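Local coordinates for putative glycosyl hydrolase (Bacteroides thetaiotaomicron VPI-5482, PDB 3K11) that probably acts as a hydrolase, being a putative glycoside hydrolase of family 88, at the interface of chains A and B. Sequence-based numbering; all coordinates share one arbitrary frame. Chains: chain A/B, Putative glycosyl hydrolase.

Contacts 1 and 2 lie about 24 Å apart, measured between the centres of their C-alpha atoms, and share no residue. Chain B supplies its two ends: the C-terminal stretch with strand 420-422 to contact 1, the N-terminal stretch to contact 2. Chain A answers with loop 192-195 in the first case and, in the second, the loops 75-78 and 393-397 leading into helices 82-98 and 400-416, with A:Glu83 from the first helix. Tails of one copy thus meet the globular part of another, and the interface is not an exact two-fold. Whether this association exists in solution the structure alone does not show.

Contact 1: the interface of chains A and B. Residues chain A 192-195; chain B 422-423, 429, 439-442.
The ring of B:Tyr429 is met at its edge, in plane, by the carbonyl oxygen of A:Pro194, while the amide of A:Gln195, bent at chi2 (-71°), crosses the ring obliquely with its plane turned 30° from it. One face of the B:Phe440 ring carries ND2 of B:Asn422, seated over the ring centre. In this putative family 88 glycoside hydrolase the flat groups belong to a tail-to-loop interface, in which C-terminal residues of chain B clasp loop 192-195 of chain A.

The phenol OH of B:Tyr429 donates to A:Pro194 O at a short 2.5 Å, on a lone pair of that carbonyl. A:Pro194 follows a cis peptide bond, which probably helps to turn its carbonyl towards the phenol. Second-shell support comes from B:Asn422, whose ND2 gives one N-H to B:Tyr429 OH (2.9 Å) and the other to B:Phe440 O (2.8 Å), both nearly in its amide plane. B:Phe440 N donates to B:Asn422 OD1 at 3.2 Å, from above the carbonyl plane. This grip fixes the rotation of the amide and probably steadies the phenol.

Along the backbone, B:Val442 N donates to A:Asn192 O at 2.8 Å, within the carbonyl plane. CG of A:Arg193 takes the crowded position between backbone N and carbonyl carbon (chi1 72°); the chain then runs extended to NE, alongside B:Ile439, whose CG2 lies 3.5 Å from A:Arg193 NH1. A:Arg193 NH1 forms a salt bridge with B:Asp423 OD2 at 2.9 Å; OD2 lies at the guanidinium edge but is met from above the carboxylate plane. Water 1, also at this edge, links NH1 to B:Asn422 OD1.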
# COMPACT_ATOMS: atom_id res chain seq x y z
N ASN A 192 -30.13 1.03 -13.99
CA ASN A 192 -30.92 0.84 -12.77
C ASN A 192 -30.58 -0.51 -12.10
O ASN A 192 -31.33 -1.02 -11.28
CB ASN A 192 -32.41 1.01 -13.09
CG ASN A 192 -32.75 2.43 -13.31
OD1 ASN A 192 -32.54 3.27 -12.43
ND2 ASN A 192 -33.22 2.75 -14.51
N ARG A 193 -29.42 -1.06 -12.45
CA ARG A 193 -28.86 -2.21 -11.77
C ARG A 193 -27.44 -1.90 -11.42
O ARG A 193 -26.78 -1.21 -12.19
CB ARG A 193 -28.89 -3.49 -12.61
CG ARG A 193 -27.89 -3.55 -13.76
CD ARG A 193 -28.11 -4.77 -14.64
NE ARG A 193 -27.03 -5.02 -15.62
CZ ARG A 193 -25.92 -5.70 -15.34
NH1 ARG A 193 -25.69 -6.18 -14.14
NH2 ARG A 193 -25.02 -5.87 -16.28
N PRO A 194 -26.97 -2.37 -10.27
CA PRO A 194 -27.73 -3.11 -9.22
C PRO A 194 -28.62 -2.26 -8.35
O PRO A 194 -29.31 -2.81 -7.47
CB PRO A 194 -26.61 -3.75 -8.40
CG PRO A 194 -25.49 -2.78 -8.49
CD PRO A 194 -25.54 -2.26 -9.92
N GLN A 195 -28.60 -0.94 -8.56
CA GLN A 195 -29.35 0.01 -7.80
C GLN A 195 -29.90 1.04 -8.79
O GLN A 195 -29.40 1.15 -9.93
CB GLN A 195 -28.48 0.75 -6.79
CG GLN A 195 -27.81 -0.14 -5.72
CD GLN A 195 -28.76 -0.71 -4.66
OE1 GLN A 195 -29.92 -0.26 -4.54
NE2 GLN A 195 -28.27 -1.71 -3.88
N ASN B 422 -27.04 -9.91 -6.34
CA ASN B 422 -27.30 -9.35 -7.66
C ASN B 422 -26.01 -9.43 -8.44
O ASN B 422 -25.01 -8.84 -8.06
CB ASN B 422 -27.80 -7.91 -7.53
CG ASN B 422 -28.38 -7.38 -8.80
OD1 ASN B 422 -28.06 -7.87 -9.89
ND2 ASN B 422 -29.22 -6.37 -8.69
N ASP B 423 -26.01 -10.17 -9.55
CA ASP B 423 -24.76 -10.29 -10.34
C ASP B 423 -23.61 -10.82 -9.47
O ASP B 423 -22.47 -10.44 -9.65
CB ASP B 423 -24.47 -8.90 -10.93
CG ASP B 423 -23.89 -8.93 -12.30
OD1 ASP B 423 -23.65 -10.01 -12.87
OD2 ASP B 423 -23.67 -7.83 -12.79
N TYR B 429 -30.86 -3.56 -0.21
CA TYR B 429 -32.09 -2.94 -0.72
C TYR B 429 -32.96 -2.55 0.48
O TYR B 429 -33.08 -3.28 1.42
CB TYR B 429 -32.85 -3.90 -1.66
CG TYR B 429 -32.01 -4.22 -2.88
CD1 TYR B 429 -31.91 -3.32 -3.93
CD2 TYR B 429 -31.27 -5.38 -2.95
CE1 TYR B 429 -31.10 -3.57 -5.01
CE2 TYR B 429 -30.45 -5.63 -4.03
CZ TYR B 429 -30.35 -4.72 -5.05
OH TYR B 429 -29.52 -4.96 -6.13
N ILE B 439 -29.56 -11.59 -11.62
CA ILE B 439 -29.13 -10.25 -12.04
C ILE B 439 -30.45 -9.50 -12.31
O ILE B 439 -31.33 -10.02 -13.02
CB ILE B 439 -28.31 -10.27 -13.38
CG1 ILE B 439 -27.07 -11.21 -13.28
CG2 ILE B 439 -27.93 -8.85 -13.80
CD1 ILE B 439 -26.26 -11.37 -14.62
N PHE B 440 -30.59 -8.29 -11.77
CA PHE B 440 -31.80 -7.52 -11.96
C PHE B 440 -31.60 -6.03 -11.71
O PHE B 440 -30.67 -5.62 -10.98
CB PHE B 440 -32.90 -8.03 -11.02
CG PHE B 440 -32.58 -7.87 -9.56
CD1 PHE B 440 -31.91 -8.87 -8.88
CD2 PHE B 440 -32.94 -6.73 -8.86
CE1 PHE B 440 -31.59 -8.74 -7.54
CE2 PHE B 440 -32.63 -6.58 -7.50
CZ PHE B 440 -31.94 -7.56 -6.84
N ALA B 441 -32.50 -5.26 -12.33
CA ALA B 441 -32.62 -3.84 -12.16
C ALA B 441 -33.71 -3.58 -11.13
O ALA B 441 -34.69 -4.35 -11.03
CB ALA B 441 -32.96 -3.16 -13.51
N VAL B 442 -33.53 -2.53 -10.34
CA VAL B 442 -34.53 -2.10 -9.37
C VAL B 442 -35.69 -1.40 -10.13
O VAL B 442 -35.47 -0.47 -10.95
CB VAL B 442 -33.91 -1.14 -8.36
CG1 VAL B 442 -34.94 -0.64 -7.36
CG2 VAL B 442 -32.78 -1.83 -7.65
O HOH W 1 -26.74 -5.83 -11.52

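Contact 2: the interface of chains A and B. Residues chain A 75-78, 83, 393, 395-397; chain B 6-9, 13.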
# COMPACT_ATOMS: atom_id res chain seq x y z
N GLY A 75 -18.83 -20.84 -31.91
CA GLY A 75 -17.39 -21.04 -31.67
C GLY A 75 -17.14 -20.64 -30.23
O GLY A 75 -18.09 -20.48 -29.48
N ALA A 76 -15.89 -20.48 -29.81
CA ALA A 76 -15.61 -20.13 -28.42
C ALA A 76 -16.04 -18.73 -28.08
O ALA A 76 -16.33 -18.45 -26.93
CB ALA A 76 -14.10 -20.33 -28.08
N PHE A 77 -16.09 -17.82 -29.07
CA PHE A 77 -16.41 -16.43 -28.79
C PHE A 77 -17.55 -15.91 -29.65
O PHE A 77 -17.61 -16.24 -30.85
CB PHE A 77 -15.19 -15.59 -29.06
CG PHE A 77 -13.98 -16.08 -28.35
CD1 PHE A 77 -13.91 -15.98 -26.96
CD2 PHE A 77 -12.96 -16.74 -29.04
CE1 PHE A 77 -12.82 -16.51 -26.28
CE2 PHE A 77 -11.87 -17.24 -28.38
CZ PHE A 77 -11.81 -17.11 -26.97
N ARG A 78 -18.43 -15.10 -29.05
CA ARG A 78 -19.61 -14.52 -29.74
C ARG A 78 -19.14 -13.41 -30.66
O ARG A 78 -18.23 -12.65 -30.31
CB ARG A 78 -20.62 -13.98 -28.70
CG ARG A 78 -21.32 -15.05 -27.88
CD ARG A 78 -21.97 -14.56 -26.56
NE ARG A 78 -20.93 -14.16 -25.59
CZ ARG A 78 -20.86 -12.99 -24.94
NH1 ARG A 78 -21.81 -12.05 -25.05
NH2 ARG A 78 -19.83 -12.76 -24.13
N GLU A 83 -17.20 -7.44 -26.09
CA GLU A 83 -15.81 -7.94 -26.14
C GLU A 83 -15.32 -8.04 -27.56
O GLU A 83 -14.18 -7.66 -27.88
CB GLU A 83 -15.66 -9.28 -25.41
CG GLU A 83 -16.07 -9.28 -23.95
CD GLU A 83 -17.47 -9.80 -23.72
OE1 GLU A 83 -18.41 -9.26 -24.29
OE2 GLU A 83 -17.62 -10.75 -22.92
N ASN A 393 -10.48 -17.07 -16.77
CA ASN A 393 -10.70 -18.17 -17.68
C ASN A 393 -10.21 -17.79 -19.07
O ASN A 393 -10.39 -16.65 -19.48
CB ASN A 393 -12.19 -18.53 -17.76
CG ASN A 393 -12.40 -19.88 -18.38
OD1 ASN A 393 -12.48 -19.99 -19.59
ND2 ASN A 393 -12.34 -20.94 -17.56
N TYR A 395 -11.46 -18.55 -21.76
CA TYR A 395 -12.57 -18.17 -22.61
C TYR A 395 -13.25 -16.84 -22.29
O TYR A 395 -14.24 -16.49 -22.93
CB TYR A 395 -13.61 -19.28 -22.63
CG TYR A 395 -13.07 -20.52 -23.29
CD1 TYR A 395 -12.74 -20.49 -24.64
CD2 TYR A 395 -12.85 -21.69 -22.57
CE1 TYR A 395 -12.22 -21.59 -25.27
CE2 TYR A 395 -12.32 -22.82 -23.21
CZ TYR A 395 -12.01 -22.74 -24.56
OH TYR A 395 -11.51 -23.83 -25.27
N ALA A 396 -12.77 -16.11 -21.27
CA ALA A 396 -13.21 -14.74 -21.03
C ALA A 396 -12.80 -13.99 -22.29
O ALA A 396 -11.60 -13.87 -22.58
CB ALA A 396 -12.50 -14.16 -19.83
N ALA A 397 -13.78 -13.44 -22.99
CA ALA A 397 -13.52 -12.83 -24.30
C ALA A 397 -12.76 -11.49 -24.21
O ALA A 397 -12.20 -10.98 -25.18
CB ALA A 397 -14.82 -12.62 -25.04
N ILE B 6 -17.64 -25.73 -22.14
CA ILE B 6 -17.75 -24.46 -21.33
C ILE B 6 -16.84 -23.37 -21.92
O ILE B 6 -15.64 -23.35 -21.66
CB ILE B 6 -17.40 -24.65 -19.79
CG1 ILE B 6 -18.30 -25.69 -19.09
CG2 ILE B 6 -17.45 -23.27 -19.04
CD1 ILE B 6 -19.81 -25.30 -18.93
N ASN B 7 -17.43 -22.46 -22.70
CA ASN B 7 -16.70 -21.35 -23.31
C ASN B 7 -17.58 -20.08 -23.38
O ASN B 7 -18.68 -20.06 -22.80
CB ASN B 7 -16.12 -21.78 -24.66
CG ASN B 7 -17.19 -22.20 -25.65
OD1 ASN B 7 -18.33 -21.72 -25.60
ND2 ASN B 7 -16.81 -23.08 -26.58
N ASP B 8 -17.10 -19.03 -24.07
CA ASP B 8 -17.83 -17.72 -24.14
C ASP B 8 -19.23 -17.84 -24.84
O ASP B 8 -20.21 -17.17 -24.46
CB ASP B 8 -16.95 -16.59 -24.78
CG ASP B 8 -17.71 -15.25 -24.90
OD1 ASP B 8 -18.11 -14.79 -23.78
OD2 ASP B 8 -17.93 -14.67 -26.04
N SER B 9 -19.33 -18.71 -25.85
CA SER B 9 -20.58 -18.88 -26.58
C SER B 9 -21.64 -19.71 -25.85
O SER B 9 -22.84 -19.44 -25.99
CB SER B 9 -20.30 -19.55 -27.91
OG SER B 9 -19.48 -18.73 -28.71
N LEU B 13 -19.82 -17.29 -18.17
CA LEU B 13 -18.57 -17.34 -17.39
C LEU B 13 -18.68 -16.36 -16.21
O LEU B 13 -18.12 -16.61 -15.13
CB LEU B 13 -17.35 -17.00 -18.29
CG LEU B 13 -17.04 -17.98 -19.44
CD1 LEU B 13 -16.02 -17.39 -20.41
CD2 LEU B 13 -16.58 -19.31 -18.87
O HOH W 2 -16.53 -13.28 -22.06
O HOH W 3 -17.24 -12.61 -27.52
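B:Asp8, from the N-terminal segment of chain B, drives its carboxylate into a pocket formed by loops of chain A, with CG anti to the backbone N (chi1 178°). A:Arg78 crosses it at about a right angle and grips both oxygens. A:Arg78 NH2 reaches B:Asp8 OD1 at 2.7 Å, a nearly straight salt-bridging hydrogen bond (172° at H) on the syn lone pair. The backbone N of A:Arg78 takes the anti lone pair of B:Asp8 OD2 at 3.1 Å, equally straight, and NE adds weaker bonds to OD2 and to the main-chain O of B:Asp8. The bend at chi3 (-69°) probably lets backbone and side chain close on one carboxylate.

Beside this polar cluster, the CB of the poorly ordered B:Asn7 rests over one face of the A:Tyr395 ring, 3.7 Å from its centroid and offset toward the rim. CD1 of B:Leu13 packs 3.8 Å from CB of A:Tyr395.

Two waters join the shell. Water 3 links B:Asp8 OD2 to A:Arg78 O; water 2 lies 2.8 Å from B:Asp8 OD1 and also bonds A:Glu83 OE2 and A:Ala397 N. Further out, near the start of helix 82-98, A:Glu83 OE2 forms a salt bridge with A:Arg78 NH2 at 3.2 Å, though as a hydrogen bond it is weak, and may help orient the guanidinium. A:Glu83 OE2 stands 4.2 Å from B:Asp8 OD1, a proximity of like groups that the arginine and water 2 probably temper. The backbone of A:Tyr395 is held by A:Asn393: A:Tyr395 N donates to the side-chain carbonyl OD1 of A:Asn393 at 2.8 Å, in plane and on a lone pair.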